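PDB 7B04: nitrite oxidoreductase subunit A from Kuenenia stuttgartiensis, which belongs to the molybdopterin oxidoreductase family, is similar to NarG, and holds a molybdenum atom, two MD1 groups and an iron/sulfur cluster. Local coordinates for residues R213-G227 and T640-V654. Residues are numbered along the deposited sequence; the frame is centred on the assembly and turned at random.
Sequences RMQGAGTRTFKGRGG and THMPSPTKVLWFTNV. With MD1 (phosphoric acid 4-(2-amino-4-oxo-3,4,5,6,-tetrahydro-pteridin-6-yl)-2-hydroxy-3,4-dimercapto-but-3-en-yl ester guanylate ester), chain C.
Phe222 to Gly226 and Val648 to Thr652 run side by side as parallel strands, their short axes 7° apart. Backbone bonds alternate along the ladder: Lys223 N gives to Val648 O (2.8 Å), Trp650 N to Lys223 O, and Arg225 N to Trp650 O. At its start, Thr221 O receives both Lys647 N (3.0 Å) and Val648 N (3.2 Å), which ties down the entry into strand 648-652.

Polar side chains gather beside this entry, around Ser644 and Thr646. Lys223 suits its buried place because its long chain, bent at chi2 (67°) and chi4 (-59°), curls back along the neighbouring segment. Lys223 NZ donates hydrogen bonds to Ser644 O (2.6 Å), from above the carbonyl plane, and to Thr646 OG1 (2.7 Å); Glu612 supplies the balancing charge through a salt bridge. Ser644, small enough to sit close, gives its OG to Arg220 O at 2.6 Å.

On the sheet face of Phe222, the ring carbon CD1 meets Val648 CG1 at 3.4 Å, a branched methyl obliquely against an aromatic ring. Gly224, which has no side chain, lies beside the Phe222 ring on the same face. Arg225 projects from the other face, with Lys223 and Leu649, and Val654 CG1, just past the strand end, lies over its guanidinium, 3.5 Å from Arg225 NH2, while Asn269 binds Arg225 NE; the same methyl nears an MD1 phosphate oxygen, so the chain just beyond the ladder, at Asn653 and Val654, lines the MD1 pocket.

Both strands are interior to a mixed sheet: strand 676-681 flanks 648-652, strand 265-266 flanks 222-226, and helices 174-191 and 238-254 pack on the Phe222 face.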
ATOM      1  N   ARG B 213       0.535  30.613  30.850  1.00 39.34           N
ATOM      2  CA  ARG B 213       1.226  29.327  30.841  1.00 33.97           C
ATOM      3  C   ARG B 213       2.690  29.507  30.478  1.00 29.03           C
ATOM      4  O   ARG B 213       3.546  28.721  30.906  1.00 32.25           O
ATOM      5  CB  ARG B 213       0.542  28.363  29.870  1.00 29.85           C
ATOM      6  CG  ARG B 213       0.932  26.902  30.067  1.00 32.15           C
ATOM      7  CD  ARG B 213       0.250  26.331  31.297  1.00 44.86           C
ATOM      8  NE  ARG B 213       0.880  25.110  31.794  1.00 42.11           N
ATOM      9  CZ  ARG B 213       0.594  23.888  31.356  1.00 39.38           C
ATOM     10  NH1 ARG B 213       1.210  22.835  31.875  1.00 35.09           N
ATOM     11  NH2 ARG B 213      -0.301  23.717  30.396  1.00 38.77           N
ATOM     12  N   MET B 214       2.992  30.544  29.693  1.00 33.72           N
ATOM     13  CA  MET B 214       4.370  30.832  29.304  1.00 35.86           C
ATOM     14  C   MET B 214       5.235  31.127  30.523  1.00 40.21           C
ATOM     15  O   MET B 214       6.450  30.900  30.497  1.00 34.45           O
ATOM     16  CB  MET B 214       4.377  32.006  28.327  1.00 30.81           C
ATOM     17  CG  MET B 214       3.792  31.666  26.970  1.00 31.64           C
ATOM     18  SD  MET B 214       3.877  33.110  25.903  1.00 39.89           S
ATOM     19  CE  MET B 214       5.520  33.717  26.268  1.00 29.21           C
ATOM     20  N   GLN B 215       4.628  31.656  31.584  1.00 42.35           N
ATOM     21  CA  GLN B 215       5.325  31.972  32.829  1.00 31.31           C
ATOM     22  C   GLN B 215       6.493  32.913  32.586  1.00 34.77           C
ATOM     23  O   GLN B 215       7.532  32.834  33.244  1.00 39.54           O
ATOM     24  CB  GLN B 215       5.825  30.710  33.527  1.00 32.14           C
ATOM     25  CG  GLN B 215       4.970  30.265  34.684  1.00 37.30           C
ATOM     26  CD  GLN B 215       5.373  28.918  35.228  1.00 44.21           C
ATOM     27  OE1 GLN B 215       5.306  27.903  34.535  1.00 48.44           O
ATOM     28  NE2 GLN B 215       5.813  28.901  36.481  1.00 44.49           N
ATOM     29  N   GLY B 216       6.331  33.818  31.644  1.00 35.72           N
ATOM     30  CA  GLY B 216       7.407  34.722  31.374  1.00 31.11           C
ATOM     31  C   GLY B 216       8.476  34.169  30.461  1.00 34.98           C
ATOM     32  O   GLY B 216       9.412  34.905  30.130  1.00 35.13           O
ATOM     33  N   ALA B 217       8.480  32.860  30.189  1.00 38.93           N
ATOM     34  CA  ALA B 217       9.459  32.292  29.265  1.00 41.93           C
ATOM     35  C   ALA B 217       9.072  32.595  27.829  1.00 40.96           C
ATOM     36  O   ALA B 217       7.967  32.246  27.398  1.00 42.06           O
ATOM     37  CB  ALA B 217       9.587  30.783  29.424  1.00 43.26           C
ATOM     38  N   GLY B 218      10.015  33.147  27.068  1.00 41.63           N
ATOM     39  CA  GLY B 218       9.770  33.355  25.654  1.00 36.15           C
ATOM     40  C   GLY B 218       9.922  32.056  24.900  1.00 38.62           C
ATOM     41  O   GLY B 218       9.245  31.813  23.901  1.00 39.07           O
ATOM     42  N   THR B 219      10.821  31.209  25.376  1.00 34.88           N
ATOM     43  CA  THR B 219      11.076  29.918  24.762  1.00 37.62           C
ATOM     44  C   THR B 219       9.862  29.005  24.772  1.00 36.25           C
ATOM     45  O   THR B 219       9.833  28.029  24.010  1.00 35.30           O
ATOM     46  CB  THR B 219      12.231  29.244  25.477  1.00 39.25           C
ATOM     47  OG1 THR B 219      11.950  29.194  26.885  1.00 40.65           O
ATOM     48  CG2 THR B 219      13.506  30.045  25.276  1.00 31.98           C
ATOM     49  N   ARG B 220       8.853  29.299  25.590  1.00 34.05           N
ATOM     50  CA  ARG B 220       7.657  28.461  25.559  1.00 37.14           C
ATOM     51  C   ARG B 220       6.806  28.715  24.324  1.00 34.14           C
ATOM     52  O   ARG B 220       5.819  27.999  24.105  1.00 31.31           O
ATOM     53  CB  ARG B 220       6.840  28.636  26.837  1.00 37.57           C
ATOM     54  CG  ARG B 220       7.424  27.787  27.965  1.00 40.19           C
ATOM     55  CD  ARG B 220       6.389  27.192  28.900  1.00 38.31           C
ATOM     56  NE  ARG B 220       7.041  26.402  29.944  1.00 42.14           N
ATOM     57  CZ  ARG B 220       6.618  26.304  31.202  1.00 40.70           C
ATOM     58  NH1 ARG B 220       7.293  25.558  32.066  1.00 39.83           N
ATOM     59  NH2 ARG B 220       5.528  26.948  31.605  1.00 39.65           N
ATOM     60  N   THR B 221       7.154  29.728  23.535  1.00 31.49           N
ATOM     61  CA  THR B 221       6.580  29.933  22.216  1.00 29.18           C
ATOM     62  C   THR B 221       7.278  29.098  21.152  1.00 35.54           C
ATOM     63  O   THR B 221       6.799  29.045  20.015  1.00 40.27           O
ATOM     64  CB  THR B 221       6.641  31.415  21.829  1.00 33.88           C
ATOM     65  OG1 THR B 221       7.975  31.904  21.997  1.00 37.00           O
ATOM     66  CG2 THR B 221       5.707  32.233  22.710  1.00 40.17           C
ATOM     67  N   PHE B 222       8.399  28.458  21.489  1.00 37.94           N
ATOM     68  CA  PHE B 222       9.061  27.529  20.584  1.00 27.55           C
ATOM     69  C   PHE B 222       8.416  26.161  20.725  1.00 32.91           C
ATOM     70  O   PHE B 222       8.311  25.623  21.834  1.00 36.77           O
ATOM     71  CB  PHE B 222      10.559  27.418  20.873  1.00 24.67           C
ATOM     72  CG  PHE B 222      11.302  26.510  19.916  1.00 34.03           C
ATOM     73  CD1 PHE B 222      11.957  27.034  18.815  1.00 40.81           C
ATOM     74  CD2 PHE B 222      11.342  25.136  20.115  1.00 36.13           C
ATOM     75  CE1 PHE B 222      12.643  26.213  17.937  1.00 38.63           C
ATOM     76  CE2 PHE B 222      12.027  24.311  19.240  1.00 37.51           C
ATOM     77  CZ  PHE B 222      12.677  24.850  18.151  1.00 41.36           C
ATOM     78  N   LYS B 223       7.998  25.594  19.604  1.00 35.42           N
ATOM     79  CA  LYS B 223       7.359  24.289  19.593  1.00 35.57           C
ATOM     80  C   LYS B 223       8.248  23.337  18.808  1.00 39.75           C
ATOM     81  O   LYS B 223       8.398  23.472  17.588  1.00 44.77           O
ATOM     82  CB  LYS B 223       5.961  24.390  18.993  1.00 32.74           C
ATOM     83  CG  LYS B 223       4.893  24.814  19.994  1.00 37.65           C
ATOM     84  CD  LYS B 223       5.026  26.227  20.508  1.00 35.62           C
ATOM     85  CE  LYS B 223       4.026  26.469  21.626  1.00 39.20           C
ATOM     86  NZ  LYS B 223       2.613  26.246  21.185  1.00 40.15           N
ATOM     87  N   GLY B 224       8.833  22.378  19.511  1.00 39.59           N
ATOM     88  CA  GLY B 224       9.709  21.412  18.888  1.00 30.30           C
ATOM     89  C   GLY B 224       9.116  20.023  18.913  1.00 34.13           C
ATOM     90  O   GLY B 224       8.893  19.437  19.976  1.00 36.25           O
ATOM     91  N   ARG B 225       8.829  19.489  17.736  1.00 33.13           N
ATOM     92  CA  ARG B 225       8.197  18.189  17.608  1.00 31.43           C
ATOM     93  C   ARG B 225       9.177  17.188  17.024  1.00 31.12           C
ATOM     94  O   ARG B 225       9.662  17.382  15.907  1.00 38.52           O
ATOM     95  CB  ARG B 225       6.967  18.276  16.711  1.00 29.79           C
ATOM     96  CG  ARG B 225       6.427  16.913  16.317  1.00 30.58           C
ATOM     97  CD  ARG B 225       4.916  16.937  16.131  1.00 29.84           C
ATOM     98  NE  ARG B 225       4.416  15.589  15.901  1.00 30.25           N
ATOM     99  CZ  ARG B 225       3.465  15.268  15.033  1.00 33.57           C
ATOM    100  NH1 ARG B 225       2.889  16.196  14.291  1.00 35.35           N
ATOM    101  NH2 ARG B 225       3.097  14.002  14.908  1.00 35.10           N
ATOM    102  N   GLY B 226       9.477  16.133  17.771  1.00 33.84           N
ATOM    103  CA  GLY B 226      10.130  15.000  17.153  1.00 32.25           C
ATOM    104  C   GLY B 226       9.032  14.115  16.615  1.00 36.20           C
ATOM    105  O   GLY B 226       8.272  13.548  17.406  1.00 37.85           O
ATOM    106  N   GLY B 227       8.959  13.932  15.303  1.00 33.61           N
ATOM    107  CA  GLY B 227       7.745  13.309  14.848  1.00 31.38           C
ATOM    108  C   GLY B 227       7.878  11.805  14.939  1.00 34.62           C
ATOM    109  O   GLY B 227       8.708  11.193  14.259  1.00 41.71           O
ATOM    110  N   THR B 640      -3.750  21.490  33.328  1.00 42.41           N
ATOM    111  CA  THR B 640      -2.681  20.580  32.932  1.00 43.76           C
ATOM    112  C   THR B 640      -2.542  20.516  31.417  1.00 44.46           C
ATOM    113  O   THR B 640      -1.445  20.263  30.905  1.00 45.15           O
ATOM    114  CB  THR B 640      -2.938  19.183  33.497  1.00 39.89           C
ATOM    115  OG1 THR B 640      -3.533  19.294  34.796  1.00 41.03           O
ATOM    116  CG2 THR B 640      -1.639  18.398  33.606  1.00 46.50           C
ATOM    117  N   HIS B 641      -3.631  20.754  30.687  1.00 40.73           N
ATOM    118  CA  HIS B 641      -3.648  20.679  29.233  1.00 39.76           C
ATOM    119  C   HIS B 641      -3.393  22.026  28.561  1.00 44.34           C
ATOM    120  O   HIS B 641      -3.500  22.115  27.334  1.00 42.63           O
ATOM    121  CB  HIS B 641      -5.006  20.153  28.747  1.00 41.86           C
ATOM    122  CG  HIS B 641      -5.393  18.814  29.296  1.00 43.83           C
ATOM    123  ND1 HIS B 641      -5.391  17.669  28.529  1.00 42.38           N
ATOM    124  CD2 HIS B 641      -5.812  18.440  30.528  1.00 45.69           C
ATOM    125  CE1 HIS B 641      -5.785  16.645  29.266  1.00 45.08           C
ATOM    126  NE2 HIS B 641      -6.044  17.087  30.485  1.00 46.06           N
ATOM    127  N   MET B 642      -3.055  23.063  29.319  1.00 42.92           N
ATOM    128  CA  MET B 642      -3.076  24.415  28.763  1.00 40.57           C
ATOM    129  C   MET B 642      -1.925  24.611  27.781  1.00 41.30           C
ATOM    130  O   MET B 642      -0.767  24.348  28.126  1.00 36.74           O
ATOM    131  CB  MET B 642      -3.006  25.457  29.875  1.00 44.62           C
ATOM    132  CG  MET B 642      -3.325  26.872  29.416  1.00 41.37           C
ATOM    133  SD  MET B 642      -4.964  27.011  28.672  1.00 38.04           S
ATOM    134  CE  MET B 642      -6.018  26.802  30.105  1.00 38.00           C
ATOM    135  N   PRO B 643      -2.200  25.068  26.556  1.00 39.95           N
ATOM    136  CA  PRO B 643      -1.122  25.339  25.596  1.00 35.31           C
ATOM    137  C   PRO B 643      -0.559  26.747  25.707  1.00 36.09           C
ATOM    138  O   PRO B 643      -1.001  27.544  26.540  1.00 42.83           O
ATOM    139  CB  PRO B 643      -1.815  25.128  24.247  1.00 40.12           C
ATOM    140  CG  PRO B 643      -3.215  25.586  24.509  1.00 34.58           C
ATOM    141  CD  PRO B 643      -3.529  25.179  25.932  1.00 37.70           C
ATOM    142  N   SER B 644       0.416  27.055  24.864  1.00 37.32           N
ATOM    143  CA  SER B 644       1.046  28.361  24.775  1.00 36.37           C
ATOM    144  C   SER B 644       1.095  28.781  23.315  1.00 38.44           C
ATOM    145  O   SER B 644       1.004  27.938  22.417  1.00 46.36           O
ATOM    146  CB  SER B 644       2.464  28.336  25.372  1.00 37.35           C
ATOM    147  OG  SER B 644       3.334  27.527  24.601  1.00 40.54           O
ATOM    148  N   PRO B 645       1.219  30.082  23.042  1.00 39.99           N
ATOM    149  CA  PRO B 645       1.287  30.537  21.647  1.00 44.55           C
ATOM    150  C   PRO B 645       2.468  29.929  20.902  1.00 35.27           C
ATOM    151  O   PRO B 645       3.550  29.746  21.460  1.00 33.84           O
ATOM    152  CB  PRO B 645       1.434  32.058  21.780  1.00 38.83           C
ATOM    153  CG  PRO B 645       0.837  32.379  23.104  1.00 38.21           C
ATOM    154  CD  PRO B 645       1.173  31.212  23.987  1.00 34.28           C
ATOM    155  N   THR B 646       2.245  29.607  19.628  1.00 31.17           N
ATOM    156  CA  THR B 646       3.293  29.085  18.759  1.00 30.09           C
ATOM    157  C   THR B 646       3.832  30.227  17.911  1.00 30.10           C
ATOM    158  O   THR B 646       3.087  30.841  17.140  1.00 37.45           O
ATOM    159  CB  THR B 646       2.784  27.961  17.855  1.00 30.14           C
ATOM    160  OG1 THR B 646       2.145  26.951  18.645  1.00 38.85           O
ATOM    161  CG2 THR B 646       3.931  27.345  17.065  1.00 34.46           C
ATOM    162  N   LYS B 647       5.118  30.510  18.064  1.00 26.40           N
ATOM    163  CA  LYS B 647       5.805  31.536  17.297  1.00 31.32           C
ATOM    164  C   LYS B 647       6.988  30.992  16.519  1.00 32.53           C
ATOM    165  O   LYS B 647       7.335  31.548  15.475  1.00 31.90           O
ATOM    166  CB  LYS B 647       6.278  32.669  18.221  1.00 37.20           C
ATOM    167  CG  LYS B 647       5.133  33.489  18.790  1.00 34.78           C
ATOM    168  CD  LYS B 647       4.419  34.243  17.684  1.00 36.76           C
ATOM    169  CE  LYS B 647       3.331  35.140  18.236  1.00 44.30           C
ATOM    170  NZ  LYS B 647       2.639  35.891  17.151  1.00 49.04           N
ATOM    171  N   VAL B 648       7.618  29.925  17.004  1.00 36.72           N
ATOM    172  CA  VAL B 648       8.652  29.201  16.277  1.00 34.53           C
ATOM    173  C   VAL B 648       8.288  27.724  16.309  1.00 35.28           C
ATOM    174  O   VAL B 648       7.759  27.231  17.311  1.00 40.48           O
ATOM    175  CB  VAL B 648      10.058  29.427  16.873  1.00 26.32           C
ATOM    176  CG1 VAL B 648      11.119  28.803  15.981  1.00 32.13           C
ATOM    177  CG2 VAL B 648      10.332  30.902  17.062  1.00 33.84           C
ATOM    178  N   LEU B 649       8.559  27.024  15.210  1.00 38.96           N
ATOM    179  CA  LEU B 649       8.146  25.638  15.063  1.00 31.00           C
ATOM    180  C   LEU B 649       9.194  24.903  14.246  1.00 29.08           C
ATOM    181  O   LEU B 649       9.665  25.415  13.227  1.00 29.65           O
ATOM    182  CB  LEU B 649       6.776  25.537  14.386  1.00 24.89           C
ATOM    183  CG  LEU B 649       6.275  24.140  14.023  1.00 28.75           C
ATOM    184  CD1 LEU B 649       6.212  23.265  15.262  1.00 28.15           C
ATOM    185  CD2 LEU B 649       4.914  24.219  13.347  1.00 20.82           C
ATOM    186  N   TRP B 650       9.564  23.708  14.704  1.00 26.96           N
ATOM    187  CA  TRP B 650      10.496  22.871  13.960  1.00 28.47           C
ATOM    188  C   TRP B 650      10.174  21.404  14.208  1.00 32.85           C
ATOM    189  O   TRP B 650      10.011  20.995  15.364  1.00 28.50           O
ATOM    190  CB  TRP B 650      11.930  23.207  14.378  1.00 28.73           C
ATOM    191  CG  TRP B 650      13.000  22.422  13.713  1.00 30.65           C
ATOM    192  CD1 TRP B 650      12.979  21.889  12.459  1.00 33.11           C
ATOM    193  CD2 TRP B 650      14.285  22.117  14.259  1.00 32.90           C
ATOM    194  NE1 TRP B 650      14.168  21.254  12.197  1.00 34.64           N
ATOM    195  CE2 TRP B 650      14.986  21.380  13.289  1.00 31.29           C
ATOM    196  CE3 TRP B 650      14.904  22.386  15.482  1.00 36.96           C
ATOM    197  CZ2 TRP B 650      16.278  20.910  13.501  1.00 35.64           C
ATOM    198  CZ3 TRP B 650      16.185  21.919  15.692  1.00 35.17           C
ATOM    199  CH2 TRP B 650      16.860  21.190  14.706  1.00 33.92           C
ATOM    200  N   PHE B 651      10.079  20.621  13.126  1.00 33.19           N
ATOM    201  CA  PHE B 651       9.616  19.241  13.222  1.00 29.13           C
ATOM    202  C   PHE B 651      10.329  18.327  12.229  1.00 34.56           C
ATOM    203  O   PHE B 651      10.537  18.706  11.073  1.00 36.46           O
ATOM    204  CB  PHE B 651       8.097  19.173  13.005  1.00 25.54           C
ATOM    205  CG  PHE B 651       7.620  19.899  11.774  1.00 33.96           C
ATOM    206  CD1 PHE B 651       7.383  21.262  11.808  1.00 32.48           C
ATOM    207  CD2 PHE B 651       7.382  19.211  10.595  1.00 38.34           C
ATOM    208  CE1 PHE B 651       6.946  21.935  10.681  1.00 30.49           C
ATOM    209  CE2 PHE B 651       6.939  19.877   9.467  1.00 33.36           C
ATOM    210  CZ  PHE B 651       6.722  21.242   9.509  1.00 27.70           C
ATOM    211  N   THR B 652      10.703  17.123  12.705  1.00 36.28           N
ATOM    212  CA  THR B 652      11.413  16.094  11.942  1.00 32.78           C
ATOM    213  C   THR B 652      10.507  14.879  11.771  1.00 34.37           C
ATOM    214  O   THR B 652       9.633  14.620  12.608  1.00 40.72           O
ATOM    215  CB  THR B 652      12.718  15.600  12.637  1.00 39.31           C
ATOM    216  OG1 THR B 652      12.402  14.942  13.883  1.00 55.90           O
ATOM    217  CG2 THR B 652      13.638  16.760  12.940  1.00 38.07           C
ATOM    218  N   ASN B 653      10.745  14.080  10.752  1.00 34.56           N
ATOM    219  CA  ASN B 653       9.981  12.831  10.530  1.00 33.91           C
ATOM    220  C   ASN B 653       8.479  13.077  10.539  1.00 35.44           C
ATOM    221  O   ASN B 653       7.769  12.160  10.836  1.00 30.42           O
ATOM    222  CB  ASN B 653      10.321  11.781  11.564  1.00 29.77           C
ATOM    223  CG  ASN B 653      10.343  10.363  11.061  1.00 38.53           C
ATOM    224  OD1 ASN B 653       9.996   9.453  11.783  1.00 39.18           O
ATOM    225  ND2 ASN B 653      10.792  10.136   9.860  1.00 35.43           N
ATOM    226  N   VAL B 654       8.018  14.272  10.204  1.00 40.14           N
ATOM    227  CA  VAL B 654       6.551  14.475  10.101  1.00 31.98           C
ATOM    228  C   VAL B 654       6.278  15.443   8.961  1.00 35.98           C
ATOM    229  O   VAL B 654       7.114  16.264   8.729  1.00 47.21           O
ATOM    230  CB  VAL B 654       5.955  14.969  11.425  1.00 30.00           C
ATOM    231  CG1 VAL B 654       5.239  13.863  12.144  1.00 30.00           C
ATOM    232  CG2 VAL B 654       6.995  15.546  12.340  1.00 30.00           C
TER
HETATM  233  PB  MD1 C5801       2.897  11.871   9.690  1.00 31.83           P
HETATM  234  O3B MD1 C5801       3.004  10.966   8.321  1.00 39.43           O
HETATM  235  O1B MD1 C5801       2.966  13.326   9.296  1.00 37.62           O
HETATM  236  O2B MD1 C5801       4.064  11.544  10.590  1.00 32.62           O
HETATM  237  O3A MD1 C5801       1.498  11.597  10.528  1.00 35.76           O
HETATM  238  C10 MD1 C5801       0.750  10.428  10.358  1.00 36.96           C
HETATM  239  C11 MD1 C5801      -0.766  10.775  10.436  1.00 28.71           C
HETATM  240  O11 MD1 C5801      -1.341  10.951   8.946  1.00 37.73           O
HETATM  241  C12 MD1 C5801      -1.434   9.861  11.142  1.00 29.53           C
HETATM  242  S12 MD1 C5801      -0.552   8.379  11.714  1.00 35.08           S
HETATM  243  C13 MD1 C5801      -2.934   9.937  11.552  1.00 34.02           C
HETATM  244  S13 MD1 C5801      -3.503   8.501  12.510  1.00 41.75           S
HETATM  245  C14 MD1 C5801      -3.927  10.964  11.268  1.00 34.34           C
HETATM  246  N15 MD1 C5801      -4.922  10.295  10.206  1.00 36.38           N
HETATM  247  C16 MD1 C5801      -5.769  11.179   9.505  1.00 37.04           C
HETATM  248  C15 MD1 C5801      -6.897  10.616   8.715  1.00 35.49           C
HETATM  249  O14 MD1 C5801      -7.072   9.444   8.697  1.00 40.56           O
HETATM  250  N17 MD1 C5801      -7.800  11.520   7.956  1.00 32.40           N
HETATM  251  C17 MD1 C5801      -7.565  13.045   7.977  1.00 32.67           C
HETATM  252  N16 MD1 C5801      -8.450  13.926   7.239  1.00 39.15           N
HETATM  253  N18 MD1 C5801      -6.427  13.630   8.776  1.00 30.24           N
HETATM  254  C20 MD1 C5801      -5.541  12.775   9.522  1.00 35.47           C
HETATM  255  N8  MD1 C5801      -4.494  13.370  10.242  1.00 34.49           N
HETATM  256  C7  MD1 C5801      -3.482  12.371  10.974  1.00 32.64           C
HETATM  257  PA  MD1 C5801       4.361  10.901   7.383  1.00 29.31           P
HETATM  258  O1A MD1 C5801       4.429   9.584   6.649  1.00 40.43           O
HETATM  259  O2A MD1 C5801       4.279  12.025   6.393  1.00 24.53           O
HETATM  260  O5' MD1 C5801       5.758  11.142   8.218  1.00 41.24           O
HETATM  261  C5' MD1 C5801       6.943  10.868   7.523  1.00 40.91           C
HETATM  262  C4' MD1 C5801       7.565  12.186   6.945  1.00 31.61           C
HETATM  263  O4' MD1 C5801       9.067  12.267   7.338  1.00 37.01           O
HETATM  264  C1' MD1 C5801       9.852  11.868   6.052  1.00 37.38           C
HETATM  265  N9  MD1 C5801      10.888  10.841   6.352  1.00 30.30           N
HETATM  266  C4  MD1 C5801      11.918  11.178   7.110  1.00 24.11           C
HETATM  267  N3  MD1 C5801      12.270  12.461   7.770  1.00 34.82           N
HETATM  268  C2  MD1 C5801      13.489  12.549   8.563  1.00 33.21           C
HETATM  269  N2  MD1 C5801      13.825  13.800   9.203  1.00 36.02           N
HETATM  270  N1  MD1 C5801      14.357  11.410   8.716  1.00 26.23           N
HETATM  271  C6  MD1 C5801      14.011  10.180   8.078  1.00 34.93           C
HETATM  272  O6  MD1 C5801      14.720   9.239   8.199  1.00 35.33           O
HETATM  273  C5  MD1 C5801      12.726  10.089   7.243  1.00 28.57           C
HETATM  274  N7  MD1 C5801      12.174   9.095   6.556  1.00 33.95           N
HETATM  275  C8  MD1 C5801      11.030   9.550   5.997  1.00 39.82           C
HETATM  276  C2' MD1 C5801       8.982  11.421   5.237  1.00 38.23           C
HETATM  277  O2' MD1 C5801       9.346  11.774   3.869  1.00 30.80           O
HETATM  278  C3' MD1 C5801       7.564  12.161   5.666  1.00 38.58           C
HETATM  279  O3' MD1 C5801       7.548  13.515   5.124  1.00 28.79           O